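Local atomic coordinates of cytoplasmic protein (Cryptococcus neoformans var. grubii serotype A, PDB entry 7LPO), a protein that probably hydrolyses steryl beta-glucosides, releasing glucose from the sterol, as a glycoside hydrolase of family 5. Residues A[211-216]-A[274-279]; A[269-274]-A[429-434]; A[399-404]-A[434-439]. All blocks are in the same frame, centred on the assembly; numbering follows the deposited sequence.

Contact 1: residues A[211-216]-A[274-279]; sequences IWTFFF and EGLIGC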
loop_
_atom_site.group_PDB
_atom_site.type_symbol
_atom_site.label_atom_id
_atom_site.label_comp_id
_atom_site.label_asym_id
_atom_site.label_seq_id
_atom_site.Cartn_x
_atom_site.Cartn_y
_atom_site.Cartn_z
ATOM N N ILE A 211 13.831 7.304 -13.645
ATOM C CA ILE A 211 12.464 7.279 -14.145
ATOM C C ILE A 211 11.565 8.154 -13.289
ATOM O O ILE A 211 10.721 8.888 -13.811
ATOM C CB ILE A 211 11.949 5.830 -14.214
ATOM C CG1 ILE A 211 12.665 5.076 -15.332
ATOM C CG2 ILE A 211 10.443 5.807 -14.460
ATOM C CD1 ILE A 211 12.517 3.559 -15.252
ATOM N N TRP A 212 11.725 8.085 -11.962
ATOM C CA TRP A 212 10.897 8.897 -11.080
ATOM C C TRP A 212 11.220 10.381 -11.212
ATOM O O TRP A 212 10.323 11.215 -11.068
ATOM C CB TRP A 212 11.071 8.434 -9.637
ATOM C CG TRP A 212 10.355 7.173 -9.322
ATOM C CD1 TRP A 212 10.915 5.982 -8.992
ATOM C CD2 TRP A 212 8.933 6.968 -9.317
ATOM N NE1 TRP A 212 9.932 5.044 -8.769
ATOM C CE2 TRP A 212 8.707 5.623 -8.966
ATOM C CE3 TRP A 212 7.831 7.792 -9.574
ATOM C CZ2 TRP A 212 7.428 5.081 -8.854
ATOM C CZ3 TRP A 212 6.561 7.255 -9.460
ATOM C CH2 TRP A 212 6.370 5.909 -9.106
ATOM N N THR A 213 12.480 10.732 -11.477
ATOM C CA THR A 213 12.815 12.133 -11.723
ATOM C C THR A 213 12.143 12.629 -13.002
ATOM O O THR A 213 11.639 13.759 -13.053
ATOM C CB THR A 213 14.336 12.295 -11.805
ATOM O OG1 THR A 213 14.952 11.845 -10.594
ATOM C CG2 THR A 213 14.734 13.742 -12.020
ATOM N N PHE A 214 12.127 11.786 -14.043
ATOM C CA PHE A 214 11.356 12.075 -15.249
ATOM C C PHE A 214 9.884 12.292 -14.908
ATOM O O PHE A 214 9.297 13.327 -15.240
ATOM C CB PHE A 214 11.503 10.919 -16.257
ATOM C CG PHE A 214 12.829 10.864 -16.984
ATOM C CD1 PHE A 214 13.753 11.887 -16.902
ATOM C CD2 PHE A 214 13.135 9.769 -17.785
ATOM C CE1 PHE A 214 14.958 11.826 -17.614
ATOM C CE2 PHE A 214 14.344 9.698 -18.488
ATOM C CZ PHE A 214 15.252 10.724 -18.400
ATOM N N PHE A 215 9.277 11.314 -14.226
ATOM C CA PHE A 215 7.832 11.322 -13.996
ATOM C C PHE A 215 7.365 12.601 -13.308
ATOM O O PHE A 215 6.381 13.219 -13.729
ATOM C CB PHE A 215 7.443 10.097 -13.163
ATOM C CG PHE A 215 5.954 9.884 -13.033
ATOM C CD1 PHE A 215 5.232 9.270 -14.051
ATOM C CD2 PHE A 215 5.278 10.277 -11.884
ATOM C CE1 PHE A 215 3.879 9.056 -13.936
ATOM C CE2 PHE A 215 3.912 10.063 -11.768
ATOM C CZ PHE A 215 3.216 9.444 -12.807
ATOM N N PHE A 216 8.033 12.994 -12.227
ATOM C CA PHE A 216 7.559 14.085 -11.393
ATOM C C PHE A 216 8.194 15.421 -11.724
ATOM O O PHE A 216 7.621 16.453 -11.369
ATOM C CB PHE A 216 7.830 13.800 -9.910
ATOM C CG PHE A 216 6.887 12.829 -9.299
ATOM C CD1 PHE A 216 5.534 13.094 -9.249
ATOM C CD2 PHE A 216 7.350 11.644 -8.776
ATOM C CE1 PHE A 216 4.665 12.199 -8.691
ATOM C CE2 PHE A 216 6.480 10.742 -8.207
ATOM C CZ PHE A 216 5.137 11.021 -8.160
ATOM N N GLU A 274 10.670 9.104 -5.338
ATOM C CA GLU A 274 11.156 10.477 -5.388
ATOM C C GLU A 274 12.314 10.642 -6.364
ATOM O O GLU A 274 12.770 11.768 -6.584
ATOM C CB GLU A 274 11.592 10.941 -3.988
ATOM C CG GLU A 274 10.684 10.449 -2.866
ATOM C CD GLU A 274 10.878 11.206 -1.542
ATOM O OE1 GLU A 274 9.916 11.254 -0.737
ATOM O OE2 GLU A 274 11.985 11.748 -1.305
ATOM N N GLY A 275 12.796 9.548 -6.946
ATOM C CA GLY A 275 13.957 9.619 -7.813
ATOM C C GLY A 275 15.123 10.315 -7.151
ATOM O O GLY A 275 15.450 10.071 -5.986
ATOM N N LEU A 276 15.768 11.201 -7.897
ATOM C CA LEU A 276 16.877 11.980 -7.377
ATOM C C LEU A 276 16.446 13.340 -6.849
ATOM O O LEU A 276 17.302 14.123 -6.425
ATOM C CB LEU A 276 17.927 12.152 -8.466
ATOM C CG LEU A 276 18.648 10.849 -8.818
ATOM C CD1 LEU A 276 19.488 11.025 -10.058
ATOM C CD2 LEU A 276 19.499 10.387 -7.639
ATOM N N ILE A 277 15.145 13.632 -6.856
ATOM C CA ILE A 277 14.665 14.959 -6.501
ATOM C C ILE A 277 14.964 15.233 -5.036
ATOM O O ILE A 277 14.593 14.450 -4.152
ATOM C CB ILE A 277 13.161 15.080 -6.769
ATOM C CG1 ILE A 277 12.841 14.928 -8.252
ATOM C CG2 ILE A 277 12.656 16.407 -6.264
ATOM C CD1 ILE A 277 11.386 14.566 -8.502
ATOM N N GLY A 278 15.614 16.359 -4.770
ATOM C CA GLY A 278 16.003 16.702 -3.424
ATOM C C GLY A 278 17.327 16.134 -2.984
ATOM O O GLY A 278 17.736 16.384 -1.847
ATOM N N CYS A 279 18.015 15.379 -3.838
ATOM C CA CYS A 279 19.324 14.870 -3.460
ATOM C C CYS A 279 20.246 16.042 -3.167
ATOM O O CYS A 279 20.386 16.951 -3.988
ATOM C CB CYS A 279 19.919 14.001 -4.564
ATOM S SG CYS A 279 21.519 13.274 -4.073
#
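Thr213 and Leu276 are joined by the only hydrogen bond between residues 211-216 and 274-279. Leu276 N donates to Thr213 OG1 at 2.9 Å, and the bond is nearly straight at 172°. Next to it, Trp212 packs on Gly275 with its CB. This atom lies 3.4 Å from Gly275 N and 3.6 Å from Gly275 CA. The helix and loop backbones are therefore close here. The third touch is apolar: Phe216 CB meets the CD1 end of Ile277 at 3.9 Å.

The next layer explains these positions. Thr213 OG1 is anti to its own carbonyl carbon, chi1 -58°, and also hydrogen-bonds Gln209 O one helical turn earlier. That bond fixes the hydroxyl, and its oxygen is presented to the loop. On the loop side, Glu274 to Ile277 form a type II' beta turn, closed by Ile277 N to Glu274 O at 3.0 Å. Gly275 has a positive phi of 52°, which favours glycine. Beyond CB the indole of Trp212 turns from residues 274-279 and packs on Gly273 and Pro272, earlier in the same loop. Its NE1 bonds Asn208 OD1, and its ring meets Trp147 edge-to-face. Phe215 CD2 sits 3.6 Å above the centre of one face of the Phe216 ring. Phe216 also meets Phe400 edge-to-face, and Ile277 touches Phe400 and Phe404, so helix 400-419 adjoins this packing.

This is plain packing of a helix against a loop that follows a strand of the barrel, consistent with the TIM-barrel fold of family 5 hydrolases. Most of the touching residues are buried. The threonine hydroxyl has two partners, Leu276 N and Gln209 O. It thereby satisfies a backbone N-H of the turn within an otherwise largely apolar interface.

Contact 2: residues A[269-274]-A[429-434]; sequences INEPGE and APVLRQ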
loop_
_atom_site.group_PDB
_atom_site.type_symbol
_atom_site.label_atom_id
_atom_site.label_comp_id
_atom_site.label_asym_id
_atom_site.label_seq_id
_atom_site.Cartn_x
_atom_site.Cartn_y
_atom_site.Cartn_z
ATOM N N ILE A 269 -1.551 7.609 -6.654
ATOM C CA ILE A 269 -0.551 6.642 -7.076
ATOM C C ILE A 269 0.171 6.082 -5.867
ATOM O O ILE A 269 0.639 6.825 -5.000
ATOM C CB ILE A 269 0.429 7.294 -8.062
ATOM C CG1 ILE A 269 1.455 6.264 -8.532
ATOM C CG2 ILE A 269 1.119 8.483 -7.447
ATOM C CD1 ILE A 269 2.216 6.712 -9.775
ATOM N N ASN A 270 0.289 4.763 -5.827
ATOM C CA ASN A 270 0.804 4.083 -4.645
ATOM C C ASN A 270 2.293 4.356 -4.445
ATOM O O ASN A 270 3.077 4.290 -5.396
ATOM C CB ASN A 270 0.567 2.581 -4.774
ATOM C CG ASN A 270 0.996 1.818 -3.532
ATOM O OD1 ASN A 270 0.351 1.906 -2.493
ATOM N ND2 ASN A 270 2.091 1.072 -3.636
ATOM N N GLU A 271 2.668 4.674 -3.193
ATOM C CA GLU A 271 4.048 4.820 -2.721
ATOM C C GLU A 271 4.991 5.363 -3.784
ATOM O O GLU A 271 5.976 4.710 -4.152
ATOM C CB GLU A 271 4.548 3.469 -2.200
ATOM C CG GLU A 271 3.718 2.981 -1.012
ATOM C CD GLU A 271 4.317 1.797 -0.278
ATOM O OE1 GLU A 271 5.352 1.259 -0.741
ATOM O OE2 GLU A 271 3.734 1.409 0.766
ATOM N N PRO A 272 4.753 6.579 -4.248
ATOM C CA PRO A 272 5.512 7.093 -5.395
ATOM C C PRO A 272 6.983 7.303 -5.074
ATOM O O PRO A 272 7.343 7.762 -3.991
ATOM C CB PRO A 272 4.817 8.421 -5.706
ATOM C CG PRO A 272 4.196 8.825 -4.402
ATOM C CD PRO A 272 3.756 7.539 -3.750
ATOM N N GLY A 273 7.841 6.985 -6.042
ATOM C CA GLY A 273 9.261 7.224 -5.871
ATOM C C GLY A 273 9.619 8.689 -6.045
ATOM O O GLY A 273 8.974 9.433 -6.786
ATOM N N GLU A 274 10.670 9.104 -5.338
ATOM C CA GLU A 274 11.156 10.477 -5.388
ATOM C C GLU A 274 12.314 10.642 -6.364
ATOM O O GLU A 274 12.770 11.768 -6.584
ATOM C CB GLU A 274 11.592 10.941 -3.988
ATOM C CG GLU A 274 10.684 10.449 -2.866
ATOM C CD GLU A 274 10.878 11.206 -1.542
ATOM O OE1 GLU A 274 9.916 11.254 -0.737
ATOM O OE2 GLU A 274 11.985 11.748 -1.305
ATOM N N ALA A 429 0.237 10.588 0.653
ATOM C CA ALA A 429 1.503 11.282 0.516
ATOM C C ALA A 429 2.628 10.268 0.336
ATOM O O ALA A 429 2.475 9.092 0.676
ATOM C CB ALA A 429 1.775 12.151 1.742
ATOM N N PRO A 430 3.763 10.699 -0.211
ATOM C CA PRO A 430 4.910 9.790 -0.327
ATOM C C PRO A 430 5.310 9.196 1.019
ATOM O O PRO A 430 5.175 9.818 2.074
ATOM C CB PRO A 430 6.015 10.685 -0.898
ATOM C CG PRO A 430 5.264 11.756 -1.660
ATOM C CD PRO A 430 3.999 11.994 -0.875
ATOM N N VAL A 431 5.817 7.966 0.960
ATOM C CA VAL A 431 6.149 7.207 2.156
ATOM C C VAL A 431 6.998 8.047 3.094
ATOM O O VAL A 431 7.945 8.717 2.671
ATOM C CB VAL A 431 6.872 5.908 1.754
ATOM C CG1 VAL A 431 7.592 5.296 2.933
ATOM C CG2 VAL A 431 5.889 4.907 1.169
ATOM N N LEU A 432 6.642 8.011 4.379
ATOM C CA LEU A 432 7.377 8.626 5.477
ATOM C C LEU A 432 7.417 10.145 5.405
ATOM O O LEU A 432 8.226 10.769 6.100
ATOM C CB LEU A 432 8.807 8.075 5.547
ATOM C CG LEU A 432 8.919 6.598 5.945
ATOM C CD1 LEU A 432 10.369 6.133 5.859
ATOM C CD2 LEU A 432 8.352 6.354 7.344
ATOM N N ARG A 433 6.574 10.760 4.586
ATOM C CA ARG A 433 6.483 12.209 4.500
ATOM C C ARG A 433 5.102 12.657 4.969
ATOM O O ARG A 433 4.117 11.920 4.861
ATOM C CB ARG A 433 6.730 12.706 3.059
ATOM C CG ARG A 433 7.980 12.140 2.363
ATOM C CD ARG A 433 9.269 12.721 2.937
ATOM N NE ARG A 433 10.344 12.752 1.945
ATOM C CZ ARG A 433 11.627 12.497 2.208
ATOM N NH1 ARG A 433 12.022 12.188 3.447
ATOM N NH2 ARG A 433 12.524 12.554 1.229
ATOM N N GLN A 434 5.034 13.865 5.491
ATOM C CA GLN A 434 3.732 14.450 5.755
ATOM C C GLN A 434 3.101 14.900 4.443
ATOM O O GLN A 434 3.811 15.288 3.509
ATOM C CB GLN A 434 3.854 15.649 6.684
ATOM C CG GLN A 434 4.259 15.325 8.107
ATOM C CD GLN A 434 4.265 16.576 8.979
ATOM O OE1 GLN A 434 4.788 17.623 8.583
ATOM N NE2 GLN A 434 3.670 16.478 10.158
HETATM O O HOH W 1 6.631 6.960 -1.632
HETATM O O HOH W 2 8.756 9.167 0.041
#
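Arg433 and Glu274 reach toward each other tip to tip and form a salt bridge. Arg433 NH2 donates to the syn lone pair of Glu274 OE2 at 2.7 Å. The bond is bent, with the oxygen tilted 30° out of the guanidinium plane. A second, weak bond runs from Arg433 NE to Glu274 OE1 at 3.1 Å. The carboxylate plane of Glu274 and the guanidinium plane of Arg433 are 47° apart, a twisted pairing. The Arg433 chain bends at chi2 (-72°), which places CD.

Glu274 OE1 has a further donor. A water gives it one hydrogen at 2.5 Å and gives the other to Val431 O at 2.8 Å. A second water bridges the backbones. It donates to Pro272 O at 2.6 Å and accepts from Val431 N at 2.9 Å. Arg433 N bonds Pro430 O within its own segment, closing a type II beta turn.

Two apolar touches accompany these bonds. Val431 CG2 lies 3.6 Å from Glu271 CG, and the side chains of Pro272 and Pro430 cross at about a right angle, CG to CG. Glu271 OE2 bonds His452 ND1 and a hydroxyl of bound Tris, probably a crystallisation component, while Glu271 N bonds Gln428 OE1.

In family 5 hydrolases an Asn-Glu-Pro sequence here carries the general acid/base, so Glu271 is probably that residue. The Tris contact is consistent with an active-site pocket. Val431 lies against Glu271, so residues 429-434 probably border it. A salt bridge and two bridging waters, with no direct backbone-to-backbone bond between the segments, join them to the Asn-Glu-Pro loop.

Contact 3: residues A[399-404]-A[434-439]; sequences DFVDDF and QPPKLP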
loop_
_atom_site.group_PDB
_atom_site.type_symbol
_atom_site.label_atom_id
_atom_site.label_comp_id
_atom_site.label_asym_id
_atom_site.label_seq_id
_atom_site.Cartn_x
_atom_site.Cartn_y
_atom_site.Cartn_z
ATOM N N ASP A 399 11.236 21.061 -2.638
ATOM C CA ASP A 399 10.513 20.147 -1.759
ATOM C C ASP A 399 9.748 19.184 -2.657
ATOM O O ASP A 399 8.816 19.594 -3.355
ATOM C CB ASP A 399 9.562 20.915 -0.844
ATOM C CG ASP A 399 8.855 20.022 0.157
ATOM O OD1 ASP A 399 8.552 18.855 -0.177
ATOM O OD2 ASP A 399 8.596 20.495 1.287
ATOM N N PHE A 400 10.132 17.906 -2.638
ATOM C CA PHE A 400 9.503 16.945 -3.537
ATOM C C PHE A 400 7.990 16.932 -3.361
ATOM O O PHE A 400 7.242 16.940 -4.346
ATOM C CB PHE A 400 10.068 15.543 -3.302
ATOM C CG PHE A 400 9.290 14.456 -3.991
ATOM C CD1 PHE A 400 9.310 14.345 -5.359
ATOM C CD2 PHE A 400 8.523 13.565 -3.267
ATOM C CE1 PHE A 400 8.595 13.356 -6.005
ATOM C CE2 PHE A 400 7.801 12.583 -3.901
ATOM C CZ PHE A 400 7.837 12.484 -5.282
ATOM N N VAL A 401 7.521 16.927 -2.112
ATOM C CA VAL A 401 6.097 16.737 -1.857
ATOM C C VAL A 401 5.305 17.970 -2.262
ATOM O O VAL A 401 4.233 17.854 -2.870
ATOM C CB VAL A 401 5.851 16.381 -0.380
ATOM C CG1 VAL A 401 4.364 16.393 -0.081
ATOM C CG2 VAL A 401 6.442 15.034 -0.054
ATOM N N ASP A 402 5.805 19.167 -1.938
ATOM C CA ASP A 402 5.031 20.373 -2.221
ATOM C C ASP A 402 5.164 20.823 -3.670
ATOM O O ASP A 402 4.214 21.374 -4.234
ATOM C CB ASP A 402 5.454 21.539 -1.317
ATOM C CG ASP A 402 5.491 21.175 0.151
ATOM O OD1 ASP A 402 4.729 20.278 0.581
ATOM O OD2 ASP A 402 6.292 21.803 0.882
ATOM N N ASP A 403 6.328 20.631 -4.281
ATOM C CA ASP A 403 6.588 21.216 -5.589
ATOM C C ASP A 403 6.278 20.284 -6.750
ATOM O O ASP A 403 6.001 20.771 -7.852
ATOM C CB ASP A 403 8.049 21.648 -5.698
ATOM C CG ASP A 403 8.437 22.655 -4.637
ATOM O OD1 ASP A 403 7.534 23.372 -4.149
ATOM O OD2 ASP A 403 9.640 22.715 -4.288
ATOM N N PHE A 404 6.333 18.967 -6.549
ATOM C CA PHE A 404 6.210 18.044 -7.668
ATOM C C PHE A 404 5.127 17.000 -7.439
ATOM O O PHE A 404 4.305 16.758 -8.328
ATOM C CB PHE A 404 7.556 17.373 -7.932
ATOM C CG PHE A 404 8.636 18.335 -8.344
ATOM C CD1 PHE A 404 8.526 19.044 -9.522
ATOM C CD2 PHE A 404 9.758 18.530 -7.556
ATOM C CE1 PHE A 404 9.511 19.932 -9.917
ATOM C CE2 PHE A 404 10.750 19.433 -7.947
ATOM C CZ PHE A 404 10.622 20.122 -9.133
ATOM N N GLN A 434 5.034 13.865 5.491
ATOM C CA GLN A 434 3.732 14.450 5.755
ATOM C C GLN A 434 3.101 14.900 4.443
ATOM O O GLN A 434 3.811 15.288 3.509
ATOM C CB GLN A 434 3.854 15.649 6.684
ATOM C CG GLN A 434 4.259 15.325 8.107
ATOM C CD GLN A 434 4.265 16.576 8.979
ATOM O OE1 GLN A 434 4.788 17.623 8.583
ATOM N NE2 GLN A 434 3.670 16.478 10.158
ATOM N N PRO A 435 1.777 14.870 4.341
ATOM C CA PRO A 435 1.132 15.399 3.141
ATOM C C PRO A 435 1.365 16.894 3.042
ATOM O O PRO A 435 1.666 17.549 4.054
ATOM C CB PRO A 435 -0.355 15.070 3.352
ATOM C CG PRO A 435 -0.515 15.016 4.824
ATOM C CD PRO A 435 0.794 14.459 5.363
ATOM N N PRO A 436 1.261 17.468 1.846
ATOM C CA PRO A 436 1.286 18.925 1.722
ATOM C C PRO A 436 -0.076 19.495 2.088
ATOM O O PRO A 436 -1.064 18.775 2.226
ATOM C CB PRO A 436 1.599 19.147 0.242
ATOM C CG PRO A 436 0.897 17.981 -0.434
ATOM C CD PRO A 436 0.865 16.829 0.576
ATOM N N LYS A 437 -0.117 20.810 2.250
ATOM C CA LYS A 437 -1.402 21.488 2.297
ATOM C C LYS A 437 -1.992 21.482 0.893
ATOM O O LYS A 437 -1.343 21.911 -0.064
ATOM C CB LYS A 437 -1.245 22.906 2.831
ATOM C CG LYS A 437 -1.028 22.924 4.345
ATOM C CD LYS A 437 0.448 22.733 4.686
ATOM C CE LYS A 437 1.174 23.997 4.334
ATOM N NZ LYS A 437 2.640 23.913 4.082
ATOM N N LEU A 438 -3.189 20.957 0.767
ATOM C CA LEU A 438 -3.865 20.850 -0.510
ATOM C C LEU A 438 -5.089 21.756 -0.522
ATOM O O LEU A 438 -5.765 21.894 0.503
ATOM C CB LEU A 438 -4.291 19.404 -0.788
ATOM C CG LEU A 438 -3.146 18.410 -1.004
ATOM C CD1 LEU A 438 -3.697 16.985 -1.060
ATOM C CD2 LEU A 438 -2.345 18.718 -2.253
ATOM N N PRO A 439 -5.393 22.388 -1.652
ATOM C CA PRO A 439 -6.445 23.414 -1.653
ATOM C C PRO A 439 -7.835 22.813 -1.516
ATOM O O PRO A 439 -8.127 21.738 -2.045
ATOM C CB PRO A 439 -6.266 24.101 -3.012
ATOM C CG PRO A 439 -5.708 23.001 -3.906
ATOM C CD PRO A 439 -4.822 22.160 -2.996
HETATM O O HOH W 3 2.218 22.157 1.770
#
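Pro436 lays its ring against Val401 and Asp402, in the first turn of helix 400-419. The ring can be followed from CB round to CD. Pro436 CB is 3.3 Å from Asp402 OD1 and 3.9 Å from Val401 CG1. Pro436 CG is 3.8 Å from the same methyl, Val401 CG1. Pro436 CD comes closest to it, at 3.6 Å. One valine methyl thus serves three ring atoms, and the two side chains cross at about a right angle. Val401 CG1 is anti to its backbone N, chi1 171°, and also touches Gln434 O. Asp402 passes Pro436 in the opposite direction.

A water links the polar groups at the rim. It accepts from Lys437 N at 2.7 Å and from Lys437 NZ at 2.9 Å. Its bond to Asp402 OD1 is weak, at 3.4 Å. Asp399 is the N-cap of the helix, and its OD1 accepts weak bonds from Val401 N and Asp402 N.

Further out, Pro436 also touches Trp405 and Ala406 of the same helix. Pro435, on the same loop, packs on Ile511 of helix 490-512. The loop after strand 424-427 therefore runs between two helices. The direct contact is van der Waals packing around a proline that has no backbone N-H to give, and the water link between Lys437 and Asp402 is weak at its aspartate end.

How the contacts relate
Contact 1 is the most buried of the three, while contact 2 combines two buried prolines, and contact 3 one, with exposed residues. The loop after strand 263-267 serves contacts 1 and 2, which share Glu274. The loop after strand 424-427 serves contacts 2 and 3, which share Gln434. Phe400, from contact 3 at the start of helix 400-419, touches residues of contacts 1 and 2, including Phe216, Ile277 and Pro430. The chemistry differs with place. Contact 1 has a direct hydrogen bond amid apolar packing. Contact 2, nearest the centre of the chain and the Tris site, uses charge and water. Contact 3 rests on proline packing, with water at its rim.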